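Local coordinates for arginase superfamily protein (Trypanosoma cruzi, PDB 2A0M) that binds two manganese ions and, like its relatives in the arginase family, probably hydrolyses a guanidino or closely related compound, at residues Gly120-Ser125 with Asp278-Asn283; Val151-Gln156 with Pro165-Leu170; Ser209-Lys214 with Val254-Gln259. One frame throughout, in Å; residues are numbered along the deposited sequence. Where two conformers were deposited one is given.

Interaction 1: Gly120-Ser125 with Asp278-Asn283; sequences GGNDQS and DMSELN
The metal end of the arginase-type alpha/beta fold brings Gly120-Ser125 against Asp278-Asn283. Strands 114-119 and 274-280 are parallel neighbours in the central sheet. The turn that follows the first meets the end of the second, and the contact is buried. Gly120 O accepts a backbone bond from Glu281 N at 2.8 Å. The bond is nearly straight (169° at the hydrogen). Glu281 then answers with its side chain. Its chain bends at chi2 (-74°) and folds OE2 back to Asn122 N, 2.9 Å away. The N-H reaches OE2 on the anti side of the carboxylate, close to its plane. The two bonds hold the turn where it leaves the strand.

Asn122 is a ligand of the first manganese ion, although no metal is bound in this chain. It lies in a glycine-rich turn at the carboxyl end of the sheet, where this family gathers its metal ligands. With CG anti to the backbone N (chi1 -165°), the amide turns to the end of strand 274-280 and OD1 comes to Ser280. Ser280 is modelled in two conformers. In one of them OG lies 3.0 Å from Asn122 OD1, above the carbonyl plane, and this bond is therefore doubtful. Asn122 ND2 bonds to Ser162 O. Ser280 and Glu281 also touch Asp236, a ligand of both manganese ions.

Two residues earlier in the strand, Asp278 OD2 accepts from Ser125 OG at 2.8 Å, on its syn lone pair. Asn128 ND2 bonds to the same carboxylate oxygen. Ser234 OG bonds to Asp278 OD1 and also to Ser125 OG. Gln124 is extended beyond CG, and its NE2 makes a weak bond of 3.2 Å to Met279 O. Its CG packs 3.7 Å from Asp278 OD2.

Interaction 2: Val151-Gln156 with Pro165-Leu170; sequences VRPPLQ and PFRQLL
This is a short-range contact in which Arg167 of a short helix lies along the loop at Val151, beside the metal site and near the protein surface. The loop Val151-Gln156 follows strand 141-145, and Pro165-Leu170 is the helix that comes after it. Their backbones run very close where they meet, with Val151 CA only 4.2 Å from Arg167 CA.

The polar part is one bond. Arg167 NH1 donates to Val151 O at 2.9 Å, with 155° at the hydrogen. The oxygen sits at the edge of the guanidinium, near its plane, and the nitrogen lies almost in line with the carbonyl bond. The chain of Arg167 leaves with CG anti to the backbone N (chi1 -174°) and stays extended as far as NE. That shape lays it along the loop. Arg167 CD rests 3.4 Å from Arg152 O, and NH1 comes within 4.0 Å of Pro153 CD. The guanidinium also makes a cation-pi contact with Tyr197 of helix 192-200.

The loop follows the Asp-X-His-X-Asp motif of the arginase family: Asp146, His148 and Asp150 are manganese ligands, although no metal is bound in this chain. A backbone hydrogen bond between Phe166 and Asp150 ties the start of the helix to the last of them.

The apolar part rests on Val151. Its CG1 lies against the helix backbone, 3.7 Å from Arg167 N. The same methyl touches Phe166 CB at 4.2 Å and Leu170 CD1 at 4.1 Å, two side chains one helical turn apart. Tyr197 packs on both Val151 and Leu170 from helix 192-200.

Interaction 3: Ser209-Lys214 with Val254-Gln259; sequences SEVRKK and VGLSAQ
Arg212 NH2 is gripped by two oxygens. Gly255 O takes a hydrogen bond from it at 2.7 Å, and Glu260 OE1 forms a salt bridge with it. The bond to Gly255 O is short but bent, with 132° at the hydrogen. The donor stands above the carbonyl plane, and the oxygen in turn is tilted out of the guanidinium plane. Arg212 gets there by bending at chi2 (-74°), which swings its end from the exposed side of helix 208-214 over to the loop. Ser257 N lies near the plane of the guanidinium at its edge, 3.8 Å from Arg212 NH2. Both are donors, and Glu260 OE1 is a partner of each.

The apolar part of the contact is slight. Val211 CG1 meets Leu256 CD2 at 4.3 Å. Both side chains also rest on strand 180-185, Val211 on Phe183 and Leu256 on Ala184.

Ser257 is the N-cap of helix 258-270. Its OG accepts from a backbone N in the first turn, while its own N bonds to Glu260 OE1. The arginine thus adds a charged partner to a serine-glutamate capping box at the start of that helix.

Interactions 1 and 2 touch beside the manganese site, with centres 15 Å apart. Asn122 O lies 3.5 Å from Pro165 CG, and Ser125 CB lies 3.7 Å from Phe166 CZ. Asn122 of interaction 1 and Asp150, just before interaction 2, are both ligands of the first manganese ion, which is not bound in this chain, and their side chains come within about 3 Å of each other. Interaction 3 stands apart, its nearest atoms about 10 Å from interaction 1 and about 13 Å from interaction 2. The side chain of Leu256 is about 9 Å from those of Asp146 and Asp236. Helix 258-270, which starts in interaction 3, leads into strand 274-280 of interaction 1.

Interaction 1: Gly120-Ser125 with Asp278-Asn283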
loop_
_atom_site.group_PDB
_atom_site.type_symbol
_atom_site.label_atom_id
_atom_site.label_comp_id
_atom_site.label_asym_id
_atom_site.label_seq_id
_atom_site.Cartn_x
_atom_site.Cartn_y
_atom_site.Cartn_z
ATOM N N GLY A 120 -6.882 4.105 -6.524
ATOM C CA GLY A 120 -7.665 2.881 -6.610
ATOM C C GLY A 120 -8.147 2.391 -5.255
ATOM O O GLY A 120 -7.566 2.675 -4.194
ATOM N N GLY A 121 -9.221 1.618 -5.306
ATOM C CA GLY A 121 -9.747 0.972 -4.141
ATOM C C GLY A 121 -8.881 -0.130 -3.538
ATOM O O GLY A 121 -8.042 -0.777 -4.191
ATOM N N ASN A 122 -9.138 -0.351 -2.266
ATOM C CA ASN A 122 -8.417 -1.327 -1.464
ATOM C C ASN A 122 -8.628 -2.767 -1.925
ATOM O O ASN A 122 -7.859 -3.655 -1.544
ATOM C CB ASN A 122 -8.815 -1.145 -0.007
ATOM C CG ASN A 122 -7.888 -1.825 0.951
ATOM O OD1 ASN A 122 -6.665 -1.736 0.824
ATOM N ND2 ASN A 122 -8.465 -2.550 1.917
ATOM N N ASP A 123 -9.616 -3.002 -2.803
ATOM C CA ASP A 123 -9.767 -4.320 -3.428
ATOM C C ASP A 123 -8.536 -4.782 -4.231
ATOM O O ASP A 123 -8.370 -5.961 -4.458
ATOM C CB ASP A 123 -11.020 -4.377 -4.324
ATOM C CG ASP A 123 -11.116 -3.184 -5.283
ATOM O OD1 ASP A 123 -11.430 -2.069 -4.778
ATOM O OD2 ASP A 123 -10.861 -3.356 -6.497
ATOM N N GLN A 124 -7.674 -3.853 -4.645
ATOM C CA GLN A 124 -6.451 -4.200 -5.361
ATOM C C GLN A 124 -5.535 -5.110 -4.524
ATOM O O GLN A 124 -4.712 -5.839 -5.074
ATOM C CB GLN A 124 -5.679 -2.930 -5.786
ATOM C CG GLN A 124 -5.054 -2.116 -4.646
ATOM C CD GLN A 124 -4.397 -0.819 -5.083
ATOM O OE1 GLN A 124 -4.534 -0.362 -6.232
ATOM N NE2 GLN A 124 -3.708 -0.193 -4.155
ATOM N N SER A 125 -5.676 -5.062 -3.200
ATOM C CA SER A 125 -4.749 -5.748 -2.316
ATOM C C SER A 125 -4.889 -7.286 -2.398
ATOM O O SER A 125 -3.940 -8.000 -2.095
ATOM C CB SER A 125 -4.900 -5.218 -0.886
ATOM O OG SER A 125 -4.621 -3.817 -0.856
ATOM N N ASP A 278 1.648 -1.558 -1.885
ATOM C CA ASP A 278 0.547 -0.856 -2.531
ATOM C C ASP A 278 0.025 0.288 -1.677
ATOM O O ASP A 278 0.377 0.437 -0.476
ATOM C CB ASP A 278 -0.557 -1.796 -3.077
ATOM C CG ASP A 278 -1.459 -2.415 -2.016
ATOM O OD1 ASP A 278 -1.374 -2.070 -0.817
ATOM O OD2 ASP A 278 -2.386 -3.210 -2.407
ATOM N N MET A 279 -0.769 1.126 -2.327
ATOM C CA MET A 279 -1.298 2.345 -1.677
ATOM C C MET A 279 -2.703 2.551 -2.207
ATOM O O MET A 279 -2.871 2.771 -3.400
ATOM C CB MET A 279 -0.384 3.534 -1.959
ATOM C CG MET A 279 -0.853 4.833 -1.366
ATOM S SD MET A 279 0.303 6.201 -1.733
ATOM C CE MET A 279 1.759 5.662 -0.836
ATOM N N SER A 280 -3.691 2.395 -1.307
ATOM C CA SER A 280 -5.102 2.394 -1.690
ATOM C C SER A 280 -5.893 3.550 -1.073
ATOM O O SER A 280 -5.515 4.081 -0.016
ATOM C CB SER A 280 -5.747 1.101 -1.238
ATOM O OG SER A 280 -5.721 1.015 0.178
ATOM N N GLU A 281 -6.994 3.904 -1.752
ATOM C CA GLU A 281 -8.060 4.797 -1.262
ATOM C C GLU A 281 -7.819 6.296 -1.433
ATOM O O GLU A 281 -8.682 7.090 -1.020
ATOM C CB GLU A 281 -8.491 4.479 0.166
ATOM C CG GLU A 281 -9.019 3.013 0.362
ATOM C CD GLU A 281 -10.411 2.743 -0.205
ATOM O OE1 GLU A 281 -11.316 3.593 0.000
ATOM O OE2 GLU A 281 -10.640 1.651 -0.783
ATOM N N LEU A 282 -6.728 6.687 -2.088
ATOM C CA LEU A 282 -6.521 8.089 -2.401
ATOM C C LEU A 282 -7.716 8.552 -3.243
ATOM O O LEU A 282 -7.997 7.962 -4.284
ATOM C CB LEU A 282 -5.227 8.315 -3.176
ATOM C CG LEU A 282 -4.873 9.789 -3.411
ATOM C CD1 LEU A 282 -4.665 10.494 -2.052
ATOM C CD2 LEU A 282 -3.668 9.978 -4.315
ATOM N N ASN A 283 -8.386 9.622 -2.800
ATOM C CA ASN A 283 -9.641 10.076 -3.418
ATOM C C ASN A 283 -9.626 11.605 -3.668
ATOM O O ASN A 283 -10.026 12.412 -2.824
ATOM C CB ASN A 283 -10.863 9.643 -2.584
ATOM C CG ASN A 283 -12.187 9.845 -3.316
ATOM O OD1 ASN A 283 -12.324 10.752 -4.147
ATOM N ND2 ASN A 283 -13.162 9.005 -3.011
#

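Interaction 2: Val151-Gln156 with Pro165-Leu170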
loop_
_atom_site.group_PDB
_atom_site.type_symbol
_atom_site.label_atom_id
_atom_site.label_comp_id
_atom_site.label_asym_id
_atom_site.label_seq_id
_atom_site.Cartn_x
_atom_site.Cartn_y
_atom_site.Cartn_z
ATOM N N VAL A 151 -11.650 -7.537 6.405
ATOM C CA VAL A 151 -11.999 -8.955 6.323
ATOM C C VAL A 151 -13.518 -9.146 6.194
ATOM O O VAL A 151 -14.041 -10.205 6.536
ATOM C CB VAL A 151 -11.425 -9.772 7.518
ATOM C CG1 VAL A 151 -9.912 -9.769 7.443
ATOM C CG2 VAL A 151 -11.915 -9.226 8.862
ATOM N N ARG A 152 -14.223 -8.140 5.679
ATOM C CA ARG A 152 -15.665 -8.277 5.450
ATOM C C ARG A 152 -15.971 -9.419 4.462
ATOM O O ARG A 152 -15.151 -9.748 3.595
ATOM C CB ARG A 152 -16.262 -6.958 4.949
ATOM C CG ARG A 152 -16.243 -5.885 5.995
ATOM C CD ARG A 152 -16.759 -4.528 5.509
ATOM N NE ARG A 152 -16.702 -3.548 6.599
ATOM C CZ ARG A 152 -17.097 -2.275 6.514
ATOM N NH1 ARG A 152 -17.584 -1.793 5.378
ATOM N NH2 ARG A 152 -17.010 -1.479 7.576
ATOM N N PRO A 153 -17.153 -10.042 4.608
ATOM C CA PRO A 153 -17.600 -11.013 3.602
ATOM C C PRO A 153 -17.969 -10.331 2.272
ATOM O O PRO A 153 -18.268 -9.129 2.247
ATOM C CB PRO A 153 -18.838 -11.658 4.245
ATOM C CG PRO A 153 -19.325 -10.671 5.244
ATOM C CD PRO A 153 -18.124 -9.876 5.706
ATOM N N PRO A 154 -17.948 -11.091 1.167
ATOM C CA PRO A 154 -18.318 -10.496 -0.119
ATOM C C PRO A 154 -19.804 -10.105 -0.160
ATOM O O PRO A 154 -20.549 -10.373 0.792
ATOM C CB PRO A 154 -18.013 -11.611 -1.133
ATOM C CG PRO A 154 -18.054 -12.873 -0.348
ATOM C CD PRO A 154 -17.588 -12.515 1.040
ATOM N N LEU A 155 -20.218 -9.458 -1.248
ATOM C CA LEU A 155 -21.639 -9.232 -1.506
ATOM C C LEU A 155 -22.325 -10.567 -1.861
ATOM O O LEU A 155 -21.658 -11.584 -2.100
ATOM C CB LEU A 155 -21.838 -8.194 -2.626
ATOM C CG LEU A 155 -21.951 -6.691 -2.290
ATOM C CD1 LEU A 155 -21.305 -6.271 -0.970
ATOM C CD2 LEU A 155 -21.385 -5.870 -3.449
ATOM N N GLN A 156 -23.657 -10.531 -1.902
ATOM C CA GLN A 156 -24.517 -11.733 -2.032
ATOM C C GLN A 156 -24.139 -12.647 -3.204
ATOM O O GLN A 156 -24.122 -13.875 -3.066
ATOM C CB GLN A 156 -25.997 -11.344 -2.192
ATOM C CG GLN A 156 -26.509 -10.163 -1.337
ATOM C CD GLN A 156 -26.620 -10.476 0.146
ATOM O OE1 GLN A 156 -25.826 -11.248 0.698
ATOM N NE2 GLN A 156 -27.603 -9.863 0.805
ATOM N N PRO A 165 -10.510 -7.661 0.962
ATOM C CA PRO A 165 -9.294 -8.278 0.395
ATOM C C PRO A 165 -8.473 -9.198 1.310
ATOM O O PRO A 165 -7.812 -10.112 0.808
ATOM C CB PRO A 165 -8.444 -7.059 -0.032
ATOM C CG PRO A 165 -8.934 -5.934 0.853
ATOM C CD PRO A 165 -10.419 -6.187 0.959
ATOM N N PHE A 166 -8.476 -8.954 2.618
ATOM C CA PHE A 166 -7.657 -9.759 3.536
ATOM C C PHE A 166 -8.444 -10.957 4.094
ATOM O O PHE A 166 -7.849 -11.874 4.657
ATOM C CB PHE A 166 -7.007 -8.862 4.615
ATOM C CG PHE A 166 -6.118 -7.794 4.011
ATOM C CD1 PHE A 166 -4.856 -8.115 3.551
ATOM C CD2 PHE A 166 -6.584 -6.514 3.792
ATOM C CE1 PHE A 166 -4.039 -7.167 2.929
ATOM C CE2 PHE A 166 -5.762 -5.552 3.166
ATOM C CZ PHE A 166 -4.483 -5.898 2.755
ATOM N N ARG A 167 -9.764 -10.970 3.905
ATOM C CA ARG A 167 -10.529 -12.210 4.122
ATOM C C ARG A 167 -10.121 -13.210 3.032
ATOM O O ARG A 167 -9.837 -14.365 3.315
ATOM C CB ARG A 167 -12.040 -11.974 4.063
ATOM C CG ARG A 167 -12.869 -13.225 4.427
ATOM C CD ARG A 167 -14.362 -12.922 4.645
ATOM N NE ARG A 167 -14.992 -13.935 5.516
ATOM C CZ ARG A 167 -15.537 -13.716 6.717
ATOM N NH1 ARG A 167 -15.579 -12.495 7.263
ATOM N NH2 ARG A 167 -16.071 -14.743 7.387
ATOM N N GLN A 168 -10.085 -12.726 1.791
ATOM C CA GLN A 168 -9.635 -13.538 0.660
ATOM C C GLN A 168 -8.238 -14.117 0.909
ATOM O O GLN A 168 -8.022 -15.306 0.673
ATOM C CB GLN A 168 -9.649 -12.736 -0.642
ATOM C CG GLN A 168 -11.036 -12.233 -1.052
ATOM C CD GLN A 168 -10.989 -11.268 -2.213
ATOM O OE1 GLN A 168 -11.243 -10.053 -2.053
ATOM N NE2 GLN A 168 -10.674 -11.792 -3.395
ATOM N N LEU A 169 -7.302 -13.299 1.394
ATOM C CA LEU A 169 -5.928 -13.789 1.617
ATOM C C LEU A 169 -5.847 -14.785 2.786
ATOM O O LEU A 169 -5.142 -15.787 2.713
ATOM C CB LEU A 169 -4.950 -12.617 1.773
ATOM C CG LEU A 169 -4.852 -11.672 0.545
ATOM C CD1 LEU A 169 -3.841 -10.543 0.803
ATOM C CD2 LEU A 169 -4.544 -12.390 -0.813
ATOM N N LEU A 170 -6.600 -14.542 3.856
ATOM C CA LEU A 170 -6.569 -15.439 5.005
ATOM C C LEU A 170 -7.200 -16.790 4.693
ATOM O O LEU A 170 -6.940 -17.760 5.399
ATOM C CB LEU A 170 -7.265 -14.801 6.212
ATOM C CG LEU A 170 -6.470 -13.704 6.921
ATOM C CD1 LEU A 170 -7.392 -12.944 7.895
ATOM C CD2 LEU A 170 -5.301 -14.317 7.660
#

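Interaction 3: Ser209-Lys214 with Val254-Gln259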
loop_
_atom_site.group_PDB
_atom_site.type_symbol
_atom_site.label_atom_id
_atom_site.label_comp_id
_atom_site.label_asym_id
_atom_site.label_seq_id
_atom_site.Cartn_x
_atom_site.Cartn_y
_atom_site.Cartn_z
ATOM N N SER A 209 -4.000 2.679 19.147
ATOM C CA SER A 209 -3.556 3.091 20.486
ATOM C C SER A 209 -2.255 2.370 20.907
ATOM O O SER A 209 -1.377 2.953 21.568
ATOM C CB SER A 209 -4.681 2.901 21.513
ATOM O OG SER A 209 -5.113 1.558 21.546
ATOM N N GLU A 210 -2.110 1.132 20.463
ATOM C CA GLU A 210 -0.894 0.357 20.728
ATOM C C GLU A 210 0.287 0.923 19.937
ATOM O O GLU A 210 1.386 1.059 20.453
ATOM C CB GLU A 210 -1.173 -1.091 20.376
ATOM C CG GLU A 210 -0.047 -2.067 20.517
ATOM C CD GLU A 210 -0.462 -3.462 19.997
ATOM O OE1 GLU A 210 -1.708 -3.782 19.965
ATOM O OE2 GLU A 210 0.458 -4.203 19.591
ATOM N N VAL A 211 0.031 1.263 18.674
ATOM C CA VAL A 211 1.025 1.883 17.815
ATOM C C VAL A 211 1.531 3.211 18.390
ATOM O O VAL A 211 2.723 3.499 18.360
ATOM C CB VAL A 211 0.444 2.089 16.399
ATOM C CG1 VAL A 211 1.377 2.902 15.527
ATOM C CG2 VAL A 211 0.119 0.746 15.733
ATOM N N ARG A 212 0.612 3.998 18.917
ATOM C CA ARG A 212 0.959 5.278 19.556
ATOM C C ARG A 212 1.808 5.086 20.796
ATOM O O ARG A 212 2.824 5.777 20.981
ATOM C CB ARG A 212 -0.330 6.013 19.916
ATOM C CG ARG A 212 -0.891 6.730 18.740
ATOM C CD ARG A 212 -0.025 7.993 18.465
ATOM N NE ARG A 212 -0.144 8.459 17.092
ATOM C CZ ARG A 212 -1.231 9.032 16.589
ATOM N NH1 ARG A 212 -2.310 9.214 17.352
ATOM N NH2 ARG A 212 -1.261 9.426 15.329
ATOM N N LYS A 213 1.409 4.130 21.621
ATOM C CA LYS A 213 2.159 3.786 22.836
ATOM C C LYS A 213 3.620 3.426 22.570
ATOM O O LYS A 213 4.503 3.829 23.343
ATOM C CB LYS A 213 1.449 2.657 23.608
ATOM C CG LYS A 213 0.240 3.126 24.381
ATOM C CD LYS A 213 -0.487 1.978 25.097
ATOM C CE LYS A 213 -1.796 2.458 25.745
ATOM N NZ LYS A 213 -2.539 1.379 26.487
ATOM N N LYS A 214 3.877 2.677 21.495
ATOM C CA LYS A 214 5.211 2.212 21.163
ATOM C C LYS A 214 5.989 3.197 20.317
ATOM O O LYS A 214 7.234 3.204 20.341
ATOM C CB LYS A 214 5.157 0.920 20.362
ATOM C CG LYS A 214 4.668 -0.277 21.113
ATOM C CD LYS A 214 4.726 -1.504 20.211
ATOM C CE LYS A 214 4.537 -2.772 20.966
ATOM N NZ LYS A 214 4.563 -3.933 20.000
ATOM N N VAL A 254 -9.331 10.275 13.828
ATOM C CA VAL A 254 -8.032 10.079 14.405
ATOM C C VAL A 254 -7.286 9.044 13.517
ATOM O O VAL A 254 -7.909 8.359 12.706
ATOM C CB VAL A 254 -8.124 9.592 15.824
ATOM C CG1 VAL A 254 -8.784 10.668 16.707
ATOM C CG2 VAL A 254 -8.919 8.286 15.896
ATOM N N GLY A 255 -5.961 9.002 13.630
ATOM C CA GLY A 255 -5.183 8.081 12.786
ATOM C C GLY A 255 -3.727 8.498 12.725
ATOM O O GLY A 255 -3.258 9.361 13.491
ATOM N N LEU A 256 -3.002 7.863 11.817
ATOM C CA LEU A 256 -1.580 8.148 11.694
ATOM C C LEU A 256 -1.369 9.580 11.188
ATOM O O LEU A 256 -2.059 10.065 10.310
ATOM C CB LEU A 256 -0.940 7.153 10.745
ATOM C CG LEU A 256 -1.001 5.698 11.186
ATOM C CD1 LEU A 256 -0.631 4.818 10.018
ATOM C CD2 LEU A 256 -0.066 5.443 12.378
ATOM N N SER A 257 -0.324 10.208 11.693
ATOM C CA SER A 257 0.039 11.535 11.177
ATOM C C SER A 257 0.830 11.371 9.874
ATOM O O SER A 257 1.368 10.275 9.571
ATOM C CB SER A 257 0.896 12.304 12.173
ATOM O OG SER A 257 2.171 11.710 12.331
ATOM N N ALA A 258 0.939 12.469 9.121
ATOM C CA ALA A 258 1.745 12.441 7.881
ATOM C C ALA A 258 3.185 12.008 8.209
ATOM O O ALA A 258 3.766 11.177 7.498
ATOM C CB ALA A 258 1.756 13.778 7.202
ATOM N N GLN A 259 3.764 12.581 9.260
ATOM C CA GLN A 259 5.133 12.236 9.631
ATOM C C GLN A 259 5.295 10.760 10.007
ATOM O O GLN A 259 6.284 10.112 9.606
ATOM C CB GLN A 259 5.683 13.132 10.724
ATOM C CG GLN A 259 7.188 12.972 10.931
ATOM C CD GLN A 259 8.012 13.389 9.713
ATOM O OE1 GLN A 259 7.899 14.508 9.197
ATOM N NE2 GLN A 259 8.795 12.442 9.196
#